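Local coordinates for Glyoxalase/bleomycin resistance protein/dioxygenase (Vibrio splendidus, PDB 2RK9) that is of unknown specific function but probably binds a small molecule or metal ion, as do its glyoxalase, bleomycin-resistance and dioxygenase relatives, at residues R6-L11 against N76-V81; F69-G74 against D126-R131; D83-Y88 against L101-K106; K118-Q123 against F130-D135. The protein carries 1 engineered substitution. One frame throughout, in Å; residues are numbered along the deposited sequence.

Contact 1: residues R6-L11 against N76-V81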
# COMPACT_ATOMS: atom_id res chain seq x y z
N ARG B 6 -2.26 -10.39 3.61
CA ARG B 6 -2.18 -8.94 3.79
C ARG B 6 -1.38 -8.35 2.63
O ARG B 6 -0.73 -9.06 1.87
CB ARG B 6 -1.42 -8.59 5.07
CG ARG B 6 -1.96 -9.16 6.36
CD ARG B 6 -3.07 -8.31 6.89
NE ARG B 6 -3.51 -8.76 8.21
CZ ARG B 6 -4.22 -9.87 8.42
NH1 ARG B 6 -4.57 -10.64 7.40
NH2 ARG B 6 -4.60 -10.19 9.65
N VAL B 7 -1.46 -7.03 2.51
CA VAL B 7 -0.66 -6.33 1.52
C VAL B 7 0.25 -5.47 2.38
O VAL B 7 -0.22 -4.76 3.26
CB VAL B 7 -1.48 -5.41 0.57
CG1 VAL B 7 -2.33 -4.42 1.36
CG2 VAL B 7 -0.51 -4.65 -0.34
N VAL B 8 1.56 -5.59 2.17
CA VAL B 8 2.52 -4.81 2.93
C VAL B 8 3.27 -3.92 1.96
O VAL B 8 4.02 -4.40 1.11
CB VAL B 8 3.53 -5.72 3.69
CG1 VAL B 8 4.48 -4.85 4.52
CG2 VAL B 8 2.79 -6.69 4.60
N PRO B 9 3.05 -2.61 2.05
CA PRO B 9 3.74 -1.69 1.15
C PRO B 9 5.22 -1.59 1.48
O PRO B 9 5.59 -1.60 2.65
CB PRO B 9 3.03 -0.36 1.41
CG PRO B 9 1.67 -0.77 1.90
CD PRO B 9 2.02 -1.91 2.82
N GLU B 10 6.05 -1.54 0.45
CA GLU B 10 7.47 -1.37 0.66
C GLU B 10 7.75 -0.01 0.05
O GLU B 10 7.45 0.23 -1.11
CB GLU B 10 8.28 -2.45 -0.05
CG GLU B 10 9.78 -2.21 0.03
CD GLU B 10 10.59 -3.41 -0.41
OE1 GLU B 10 10.22 -4.02 -1.44
OE2 GLU B 10 11.59 -3.73 0.27
N LEU B 11 8.32 0.89 0.85
CA LEU B 11 8.59 2.25 0.41
C LEU B 11 10.07 2.59 0.26
O LEU B 11 10.87 2.33 1.15
CB LEU B 11 7.98 3.23 1.42
CG LEU B 11 6.57 2.93 1.91
CD1 LEU B 11 6.19 3.95 2.98
CD2 LEU B 11 5.59 2.96 0.74
N ASN B 76 6.22 -0.45 -3.76
CA ASN B 76 6.10 -1.82 -4.23
C ASN B 76 5.13 -2.46 -3.23
O ASN B 76 5.40 -2.48 -2.03
CB ASN B 76 7.46 -2.52 -4.22
CG ASN B 76 7.34 -4.00 -4.47
OD1 ASN B 76 6.73 -4.43 -5.44
ND2 ASN B 76 7.94 -4.80 -3.59
N PHE B 77 3.99 -2.94 -3.73
CA PHE B 77 2.99 -3.56 -2.87
C PHE B 77 3.24 -5.06 -2.74
O PHE B 77 3.01 -5.80 -3.69
CB PHE B 77 1.59 -3.34 -3.46
CG PHE B 77 1.17 -1.89 -3.50
CD1 PHE B 77 0.77 -1.23 -2.34
CD2 PHE B 77 1.17 -1.18 -4.70
CE1 PHE B 77 0.38 0.11 -2.37
CE2 PHE B 77 0.79 0.16 -4.74
CZ PHE B 77 0.39 0.81 -3.57
N GLN B 78 3.72 -5.50 -1.58
CA GLN B 78 3.94 -6.93 -1.36
C GLN B 78 2.57 -7.47 -0.99
O GLN B 78 2.09 -7.28 0.12
CB GLN B 78 4.93 -7.17 -0.22
CG GLN B 78 5.08 -8.64 0.14
CD GLN B 78 6.13 -8.88 1.20
OE1 GLN B 78 7.33 -8.82 0.92
NE2 GLN B 78 5.69 -9.14 2.43
N TRP B 79 1.98 -8.17 -1.95
CA TRP B 79 0.62 -8.69 -1.83
C TRP B 79 0.50 -10.20 -1.71
O TRP B 79 0.82 -10.93 -2.66
CB TRP B 79 -0.14 -8.20 -3.06
CG TRP B 79 -1.61 -8.40 -3.02
CD1 TRP B 79 -2.28 -9.58 -3.07
CD2 TRP B 79 -2.61 -7.37 -2.94
NE1 TRP B 79 -3.64 -9.36 -3.03
CE2 TRP B 79 -3.87 -8.01 -2.95
CE3 TRP B 79 -2.56 -5.97 -2.86
CZ2 TRP B 79 -5.07 -7.31 -2.89
CZ3 TRP B 79 -3.76 -5.27 -2.79
CH2 TRP B 79 -5.00 -5.94 -2.81
N ASP B 80 0.04 -10.67 -0.55
CA ASP B 80 -0.11 -12.11 -0.33
C ASP B 80 -1.28 -12.70 -1.10
O ASP B 80 -2.39 -12.18 -1.06
CB ASP B 80 -0.34 -12.42 1.16
CG ASP B 80 0.80 -11.96 2.04
OD1 ASP B 80 1.96 -11.94 1.57
OD2 ASP B 80 0.53 -11.63 3.21
N VAL B 81 -1.01 -13.79 -1.81
CA VAL B 81 -2.03 -14.49 -2.59
C VAL B 81 -2.14 -15.94 -2.12
O VAL B 81 -1.20 -16.48 -1.55
CB VAL B 81 -1.71 -14.46 -4.10
CG1 VAL B 81 -1.78 -13.02 -4.62
CG2 VAL B 81 -0.32 -15.02 -4.33
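Strands 7-11 and 76-80 run antiparallel at the middle of the sheet, joining the two halves of the paired beta-alpha-beta-beta-beta fold of the glyoxalase/bleomycin resistance superfamily. Their backbones bond in hydrogen-bonded pairs Val8-Gln78 and Glu10-Asn76, where Val8 N reaches Gln78 O over 2.7 Å. Alternating with these pairs, Val7, Pro9, Phe77 and Trp79 share one face, which packs on the second subunit.

Val7 shows how that face is filled. Its CB lies 3.6 Å from Trp79 CE3, on the benzene half of the indole. CG1 takes the crowded position between the backbone N and the carbonyl carbon (chi1 55°), which turns CG2 anti to N, where it meets strand 76-80. There CG2 approaches Trp79 CE3 at 3.5 Å and Phe77 CB at 4.0 Å. A beta-branched residue suits this spot, since one methyl touches both aromatic residues and the branching favours extended backbone. Pro9, which lacks an amide hydrogen, sits in a non-hydrogen-bonded pair with Phe77, so this partner strand asks no N-H of it.

At the strand end Asp80 grips Arg6 twice: Asp80 N donates to Arg6 O at 3.0 Å, and Arg6 N donates to Asp80 OD2 at 3.1 Å, from above the carboxylate plane.

Contact 2: residues F69-G74 against D126-R131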
# COMPACT_ATOMS: atom_id res chain seq x y z
N PHE B 69 1.89 9.32 -15.68
CA PHE B 69 2.35 7.93 -15.75
C PHE B 69 3.88 7.91 -15.75
O PHE B 69 4.51 8.68 -16.46
CB PHE B 69 1.83 7.27 -17.02
CG PHE B 69 2.38 5.88 -17.24
CD1 PHE B 69 1.71 4.77 -16.74
CD2 PHE B 69 3.57 5.69 -17.93
CE1 PHE B 69 2.22 3.49 -16.92
CE2 PHE B 69 4.09 4.41 -18.11
CZ PHE B 69 3.41 3.31 -17.61
N PRO B 70 4.49 7.00 -14.97
CA PRO B 70 3.86 6.01 -14.09
C PRO B 70 3.64 6.55 -12.68
O PRO B 70 4.47 7.27 -12.15
CB PRO B 70 4.86 4.87 -14.12
CG PRO B 70 6.17 5.60 -14.14
CD PRO B 70 5.92 6.71 -15.15
N LEU B 71 2.51 6.19 -12.08
CA LEU B 71 2.21 6.63 -10.72
C LEU B 71 2.80 5.65 -9.72
O LEU B 71 3.24 4.56 -10.09
CB LEU B 71 0.70 6.70 -10.52
CG LEU B 71 -0.05 7.71 -11.39
CD1 LEU B 71 -1.55 7.53 -11.19
CD2 LEU B 71 0.40 9.13 -11.02
N GLY B 72 2.83 6.07 -8.45
CA GLY B 72 3.34 5.23 -7.38
C GLY B 72 4.84 5.02 -7.29
O GLY B 72 5.29 4.06 -6.66
N SER B 73 5.63 5.90 -7.89
CA SER B 73 7.08 5.74 -7.85
C SER B 73 7.57 5.54 -6.43
O SER B 73 7.14 6.24 -5.51
CB SER B 73 7.78 6.95 -8.48
OG SER B 73 7.49 8.14 -7.76
N GLY B 74 8.47 4.58 -6.26
CA GLY B 74 9.03 4.29 -4.95
C GLY B 74 8.25 3.27 -4.15
O GLY B 74 8.72 2.80 -3.12
N ASP B 126 -1.68 2.06 -14.78
CA ASP B 126 -1.33 3.37 -14.24
C ASP B 126 0.13 3.48 -13.79
O ASP B 126 0.61 4.58 -13.51
CB ASP B 126 -2.25 3.70 -13.07
CG ASP B 126 -3.71 3.67 -13.46
OD1 ASP B 126 -4.16 4.59 -14.18
OD2 ASP B 126 -4.41 2.72 -13.06
N GLY B 127 0.82 2.34 -13.72
CA GLY B 127 2.22 2.35 -13.32
C GLY B 127 2.54 1.72 -11.97
O GLY B 127 3.71 1.53 -11.66
N TYR B 128 1.52 1.38 -11.19
CA TYR B 128 1.73 0.78 -9.87
C TYR B 128 2.37 -0.61 -9.94
O TYR B 128 2.01 -1.43 -10.78
CB TYR B 128 0.41 0.68 -9.11
CG TYR B 128 -0.26 2.01 -8.90
CD1 TYR B 128 0.30 2.97 -8.06
CD2 TYR B 128 -1.46 2.31 -9.54
CE1 TYR B 128 -0.31 4.20 -7.87
CE2 TYR B 128 -2.08 3.54 -9.35
CZ TYR B 128 -1.50 4.47 -8.51
OH TYR B 128 -2.10 5.69 -8.33
N LEU B 129 3.32 -0.87 -9.04
CA LEU B 129 3.98 -2.16 -9.02
C LEU B 129 3.49 -3.03 -7.88
O LEU B 129 3.49 -2.61 -6.72
CB LEU B 129 5.49 -1.97 -8.90
CG LEU B 129 6.19 -1.35 -10.11
CD1 LEU B 129 7.65 -1.13 -9.77
CD2 LEU B 129 6.04 -2.28 -11.31
N PHE B 130 3.05 -4.24 -8.23
CA PHE B 130 2.55 -5.22 -7.27
C PHE B 130 3.47 -6.43 -7.28
O PHE B 130 3.79 -6.97 -8.34
CB PHE B 130 1.14 -5.68 -7.65
CG PHE B 130 0.05 -4.72 -7.24
CD1 PHE B 130 -0.85 -5.07 -6.23
CD2 PHE B 130 -0.11 -3.50 -7.88
CE1 PHE B 130 -1.88 -4.20 -5.86
CE2 PHE B 130 -1.13 -2.63 -7.52
CZ PHE B 130 -2.02 -2.98 -6.51
N ARG B 131 3.89 -6.86 -6.10
CA ARG B 131 4.73 -8.04 -5.98
C ARG B 131 3.86 -9.08 -5.29
O ARG B 131 3.70 -9.05 -4.07
CB ARG B 131 5.97 -7.77 -5.13
CG ARG B 131 6.92 -8.96 -5.04
CD ARG B 131 7.65 -8.98 -3.72
NE ARG B 131 8.40 -7.74 -3.44
CZ ARG B 131 9.65 -7.52 -3.84
NH1 ARG B 131 10.30 -8.44 -4.54
NH2 ARG B 131 10.26 -6.38 -3.52
O HOH W 1 5.27 2.92 -9.73
O HOH W 2 3.83 1.29 -7.33
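Leu71 and Tyr128 lie side by side and point the same way, Leu71 CB resting 3.7 Å from Tyr128 CZ. Further out, Leu71 CD1 comes within 3.4 Å of Tyr128 OH, a hydroxyl that is hydrogen-bonded to Tyr12 O of the second subunit. Leucine suits the place because its CB and CD1 cover the hydroxyl end of the phenol and, being apolar, do not compete for that bond.

At the start of the segment, Phe69 has CG anti to its backbone N (chi1 174°), which lays the ring along the Asp126-Gly127 peptide, with CD1 3.4 Å from Asp126 O. Pro70, entered through a cis peptide bond, sets CB over the centre of that ring, and the same CB reaches Gly127 CA at 3.7 Å. Glycine is needed at Gly127: a CB would clash with Pro70 CB and Leu71 N and, at phi 112°, jam against the preceding carbonyl O.

The contact joins the loop ahead of strand 75-80 to the hairpin turn leading into strand 129-135. One direct bond does this: Leu71 N to Asp126 O, 2.9 Å, almost perfectly straight at 178°. Leu71 O and Gly127 O, both acceptors, are bridged from the side by a water.

The polar links are thus one backbone bond and water bridges beside apolar packing, while the Asp126 carboxylate bonds Ser19 and Phe14 of the second subunit, so the same turn serves the dimer interface.

Contact 3: residues D83-Y88 against L101-K106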
# COMPACT_ATOMS: atom_id res chain seq x y z
N ASP B 83 -3.11 -18.73 -4.19
CA ASP B 83 -2.63 -19.65 -5.22
C ASP B 83 -1.99 -18.84 -6.35
O ASP B 83 -2.66 -18.48 -7.31
CB ASP B 83 -3.82 -20.44 -5.77
CG ASP B 83 -3.53 -21.91 -5.91
OD1 ASP B 83 -2.40 -22.28 -6.29
OD2 ASP B 83 -4.46 -22.70 -5.64
N ILE B 84 -0.69 -18.59 -6.23
CA ILE B 84 0.03 -17.78 -7.21
C ILE B 84 0.18 -18.37 -8.61
O ILE B 84 0.22 -17.63 -9.59
CB ILE B 84 1.42 -17.38 -6.65
CG1 ILE B 84 1.94 -16.14 -7.36
CG2 ILE B 84 2.40 -18.53 -6.81
CD1 ILE B 84 3.18 -15.54 -6.71
N GLU B 85 0.25 -19.69 -8.72
CA GLU B 85 0.39 -20.33 -10.03
C GLU B 85 -0.71 -19.97 -11.02
O GLU B 85 -0.43 -19.51 -12.13
CB GLU B 85 0.47 -21.85 -9.87
CG GLU B 85 1.82 -22.35 -9.35
CD GLU B 85 2.96 -21.94 -10.25
OE1 GLU B 85 2.74 -21.87 -11.48
OE2 GLU B 85 4.08 -21.71 -9.74
N PRO B 86 -1.99 -20.19 -10.65
CA PRO B 86 -3.03 -19.83 -11.62
C PRO B 86 -3.09 -18.33 -11.91
O PRO B 86 -3.43 -17.92 -13.01
CB PRO B 86 -4.31 -20.37 -10.97
CG PRO B 86 -4.00 -20.40 -9.51
CD PRO B 86 -2.57 -20.86 -9.47
N LEU B 87 -2.76 -17.52 -10.92
CA LEU B 87 -2.75 -16.08 -11.12
C LEU B 87 -1.70 -15.72 -12.17
O LEU B 87 -2.00 -15.02 -13.14
CB LEU B 87 -2.43 -15.36 -9.80
CG LEU B 87 -2.17 -13.85 -9.86
CD1 LEU B 87 -3.33 -13.12 -10.50
CD2 LEU B 87 -1.94 -13.34 -8.43
N TYR B 88 -0.48 -16.20 -11.98
CA TYR B 88 0.60 -15.91 -12.91
C TYR B 88 0.31 -16.38 -14.32
O TYR B 88 0.62 -15.68 -15.28
CB TYR B 88 1.92 -16.53 -12.44
CG TYR B 88 3.10 -16.15 -13.30
CD1 TYR B 88 3.57 -14.84 -13.33
CD2 TYR B 88 3.76 -17.11 -14.07
CE1 TYR B 88 4.67 -14.49 -14.12
CE2 TYR B 88 4.87 -16.76 -14.86
CZ TYR B 88 5.31 -15.45 -14.88
OH TYR B 88 6.40 -15.08 -15.64
N LEU B 101 8.57 -8.78 -13.19
CA LEU B 101 9.50 -9.78 -12.68
C LEU B 101 8.80 -11.12 -12.87
O LEU B 101 7.67 -11.30 -12.42
CB LEU B 101 9.79 -9.56 -11.20
CG LEU B 101 10.79 -10.55 -10.59
CD1 LEU B 101 12.19 -10.21 -11.01
CD2 LEU B 101 10.71 -10.50 -9.08
N ALA B 102 9.46 -12.06 -13.55
CA ALA B 102 8.87 -13.37 -13.81
C ALA B 102 8.77 -14.21 -12.55
O ALA B 102 9.53 -14.02 -11.59
CB ALA B 102 9.69 -14.11 -14.86
N LEU B 103 7.83 -15.15 -12.55
CA LEU B 103 7.60 -16.04 -11.41
C LEU B 103 8.89 -16.72 -10.99
O LEU B 103 9.64 -17.24 -11.82
CB LEU B 103 6.56 -17.10 -11.76
CG LEU B 103 6.07 -17.96 -10.60
CD1 LEU B 103 5.30 -17.09 -9.61
CD2 LEU B 103 5.17 -19.06 -11.15
N GLU B 104 9.12 -16.73 -9.69
CA GLU B 104 10.32 -17.32 -9.13
C GLU B 104 10.07 -17.82 -7.72
O GLU B 104 9.20 -17.30 -7.01
CB GLU B 104 11.43 -16.27 -9.08
CG GLU B 104 11.07 -15.10 -8.16
CD GLU B 104 12.23 -14.16 -7.89
OE1 GLU B 104 13.38 -14.64 -7.84
OE2 GLU B 104 11.98 -12.95 -7.69
N SER B 105 10.83 -18.82 -7.31
CA SER B 105 10.73 -19.36 -5.96
C SER B 105 11.95 -18.84 -5.21
O SER B 105 13.07 -19.23 -5.51
CB SER B 105 10.79 -20.89 -5.98
OG SER B 105 9.70 -21.45 -6.68
N LYS B 106 11.74 -17.95 -4.25
CA LYS B 106 12.83 -17.39 -3.46
C LYS B 106 12.88 -18.09 -2.10
O LYS B 106 11.87 -18.22 -1.43
CB LYS B 106 12.64 -15.89 -3.24
CG LYS B 106 12.86 -15.03 -4.47
CD LYS B 106 12.79 -13.55 -4.12
CE LYS B 106 13.95 -13.14 -3.22
NZ LYS B 106 13.79 -11.73 -2.72
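The first turn of helix 84-94 packs against the edge strand 99-108, with Leu103 reaching out from the strand to touch Ile84, Glu85 and Tyr88. Ile84 and Tyr88, one helical turn apart and tied by the bond from Tyr88 N to Ile84 O, face the strand; Glu85 reaches in from the flank.

The ring of Tyr88 carries most of the weight. Its CG is anti to the backbone N (chi1 -175°), which swings the ring out over the strand. Leu103 CB sits over the centre of one face, 3.6 Å from the Tyr88 ring centroid and only 12° off the ring normal, a well-formed CH-pi contact. The hydroxyl end passes on to Ala102, whose CB is 3.5 Å from Tyr88 OH; the small methyl lets the hydroxyl come close.

This pairing lies in a beta-alpha-beta crossover, in which helix 84-94 connects strand 75-80 to the parallel strand 99-108, and the segments 84-88 and 102-106 accordingly run nearly antiparallel. Ile84 N, at the helix start, is bonded by Gln134 OE1 of strand 129-135.

At CG the two branches of Leu103 part. CD1 meets Ile84 CD1 tip to tip at 3.9 Å, where two aliphatic ends make a natural match. CD2 crosses the Glu85 chain at about a right angle and comes to 3.2 Å from Glu85 OE2, which forms a salt bridge with Lys118; the carboxylate thus bends back over the leucine (chi2 -59°) while keeping its charge partnered.

Contact 4: residues K118-Q123 against F130-D135. Engineered in segment 118-123: Met121 (natural residue Ile).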
# COMPACT_ATOMS: atom_id res chain seq x y z
N LYS B 118 7.06 -18.00 -3.37
CA LYS B 118 6.99 -17.76 -4.80
C LYS B 118 6.47 -16.34 -4.99
O LYS B 118 5.63 -15.89 -4.22
CB LYS B 118 6.02 -18.74 -5.47
CG LYS B 118 6.51 -20.17 -5.54
CD LYS B 118 5.50 -21.04 -6.26
CE LYS B 118 6.00 -22.45 -6.42
NZ LYS B 118 5.05 -23.28 -7.20
N GLN B 119 6.99 -15.64 -5.99
CA GLN B 119 6.55 -14.28 -6.27
C GLN B 119 6.83 -13.86 -7.69
O GLN B 119 7.71 -14.41 -8.36
CB GLN B 119 7.23 -13.27 -5.34
CG GLN B 119 8.74 -13.11 -5.57
CD GLN B 119 9.40 -12.18 -4.54
OE1 GLN B 119 9.40 -12.44 -3.34
NE2 GLN B 119 9.97 -11.08 -5.03
N PHE B 120 6.07 -12.87 -8.13
CA PHE B 120 6.26 -12.27 -9.44
C PHE B 120 5.76 -10.85 -9.30
O PHE B 120 5.02 -10.53 -8.37
CB PHE B 120 5.53 -13.05 -10.55
CG PHE B 120 4.05 -12.80 -10.64
CD1 PHE B 120 3.55 -11.78 -11.44
CD2 PHE B 120 3.16 -13.63 -9.98
CE1 PHE B 120 2.18 -11.59 -11.60
CE2 PHE B 120 1.78 -13.46 -10.12
CZ PHE B 120 1.29 -12.44 -10.94
N MSE B 121 6.22 -9.96 -10.18
CA MSE B 121 5.78 -8.58 -10.10
C MSE B 121 5.09 -8.15 -11.37
O MSE B 121 5.46 -8.57 -12.46
CB MSE B 121 6.96 -7.65 -9.84
CG MSE B 121 7.54 -7.74 -8.44
SE MSE B 121 9.06 -6.60 -8.22
CE MSE B 121 8.14 -4.90 -8.22
N VAL B 122 4.08 -7.31 -11.21
CA VAL B 122 3.34 -6.81 -12.36
C VAL B 122 3.10 -5.32 -12.21
O VAL B 122 3.00 -4.81 -11.10
CB VAL B 122 1.97 -7.53 -12.52
CG1 VAL B 122 1.06 -7.18 -11.36
CG2 VAL B 122 1.34 -7.15 -13.84
N GLN B 123 3.03 -4.63 -13.33
CA GLN B 123 2.77 -3.21 -13.32
C GLN B 123 1.38 -3.02 -13.90
O GLN B 123 1.07 -3.55 -14.97
CB GLN B 123 3.78 -2.46 -14.18
CG GLN B 123 3.47 -0.98 -14.28
CD GLN B 123 4.48 -0.23 -15.12
OE1 GLN B 123 4.70 -0.57 -16.28
NE2 GLN B 123 5.10 0.78 -14.53
N PHE B 130 3.05 -4.24 -8.23
CA PHE B 130 2.55 -5.22 -7.27
C PHE B 130 3.47 -6.43 -7.28
O PHE B 130 3.79 -6.97 -8.34
CB PHE B 130 1.14 -5.68 -7.65
CG PHE B 130 0.05 -4.72 -7.24
CD1 PHE B 130 -0.85 -5.07 -6.23
CD2 PHE B 130 -0.11 -3.50 -7.88
CE1 PHE B 130 -1.88 -4.20 -5.86
CE2 PHE B 130 -1.13 -2.63 -7.52
CZ PHE B 130 -2.02 -2.98 -6.51
N ARG B 131 3.89 -6.86 -6.10
CA ARG B 131 4.73 -8.04 -5.98
C ARG B 131 3.86 -9.08 -5.29
O ARG B 131 3.70 -9.05 -4.07
CB ARG B 131 5.97 -7.77 -5.13
CG ARG B 131 6.92 -8.96 -5.04
CD ARG B 131 7.65 -8.98 -3.72
NE ARG B 131 8.40 -7.74 -3.44
CZ ARG B 131 9.65 -7.52 -3.84
NH1 ARG B 131 10.30 -8.44 -4.54
NH2 ARG B 131 10.26 -6.38 -3.52
N PHE B 132 3.26 -9.97 -6.08
CA PHE B 132 2.40 -11.01 -5.52
C PHE B 132 3.27 -12.10 -4.93
O PHE B 132 4.25 -12.53 -5.55
CB PHE B 132 1.47 -11.55 -6.61
CG PHE B 132 0.43 -10.56 -7.05
CD1 PHE B 132 -0.60 -10.20 -6.18
CD2 PHE B 132 0.50 -9.96 -8.30
CE1 PHE B 132 -1.54 -9.24 -6.55
CE2 PHE B 132 -0.44 -9.00 -8.68
CZ PHE B 132 -1.46 -8.64 -7.80
N CYS B 133 2.92 -12.54 -3.73
CA CYS B 133 3.70 -13.56 -3.03
C CYS B 133 2.85 -14.66 -2.44
O CYS B 133 1.74 -14.41 -1.95
CB CYS B 133 4.49 -12.93 -1.87
SG CYS B 133 5.50 -11.51 -2.25
N GLN B 134 3.38 -15.88 -2.46
CA GLN B 134 2.70 -17.02 -1.86
C GLN B 134 3.74 -17.79 -1.05
O GLN B 134 4.76 -18.21 -1.59
CB GLN B 134 2.12 -17.95 -2.91
CG GLN B 134 1.24 -19.03 -2.30
CD GLN B 134 1.10 -20.25 -3.18
OE1 GLN B 134 0.81 -20.14 -4.37
NE2 GLN B 134 1.31 -21.43 -2.60
N ASP B 135 3.49 -17.98 0.24
CA ASP B 135 4.41 -18.72 1.07
C ASP B 135 4.23 -20.21 0.85
O ASP B 135 3.20 -20.65 0.33
CB ASP B 135 4.17 -18.40 2.55
CG ASP B 135 4.55 -16.99 2.90
OD1 ASP B 135 3.92 -16.05 2.37
OD2 ASP B 135 5.48 -16.81 3.71
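Phe130 O is held by two donors from strand 118-123: Val122 N, 2.9 Å away and in the carbonyl plane, and the weaker CA-H of Met121, whose CA lies at 3.1 Å. Val122 O in turn accepts from Phe130 N along a nearly straight line (175°). This is one of three hydrogen-bonded pairs, with Phe120-Phe132 and Lys118-Gln134, that close the beta hairpin of strands 115-123 and 129-135.

Phe120, Val122, Phe130 and Phe132 share one face. Phe120 and Phe132 lie side by side with CZ of the first 3.7 Å from CD2 of the second, their planes oblique to one another. Val122 CG1 takes the crowded position between the backbone N and the carbonyl carbon (chi1 67°) and touches the edge of the Phe132 ring at CE2, 3.6 Å away. Bulky apolar residues suit this face, which also meets helix 84-94 and the second subunit.

On the opposite face, Arg131 runs alongside Gln119, and the engineered selenomethionine Met121 has its SE over one face of the guanidinium, offset toward the rim. Gln119 NE2 stands 2.7 Å from Arg131 NH1 at the guanidinium edge; as modelled both are donors, so this is not a hydrogen bond.

The guanidinium finds its charge partner beyond the hairpin: the salt bridge from NH2 to Glu10 OE1 balances its charge and ties strand 129-135 to strand 7-12 across strand 75-80.

From the N terminus, contact 1 closes the longest loop: strand 7-12 leaves, and after a helix and three strands the chain returns with strand 75-80 to pair with it, uniting the two halves of the sheet. Contact 2 crosses it, since 69-74 falls within that loop while its partner 126-131 comes much later; it fastens the loop before strand 75-80 to the late hairpin turn. Inside the span of contact 2 sits contact 3, which seats helix 84-94 on edge strand 99-108. Contact 4 follows it as a short hairpin and shares Phe130 and Arg131 with contact 2. Strand 129-135 also bonds strand 75-80, linking contacts 1 and 4.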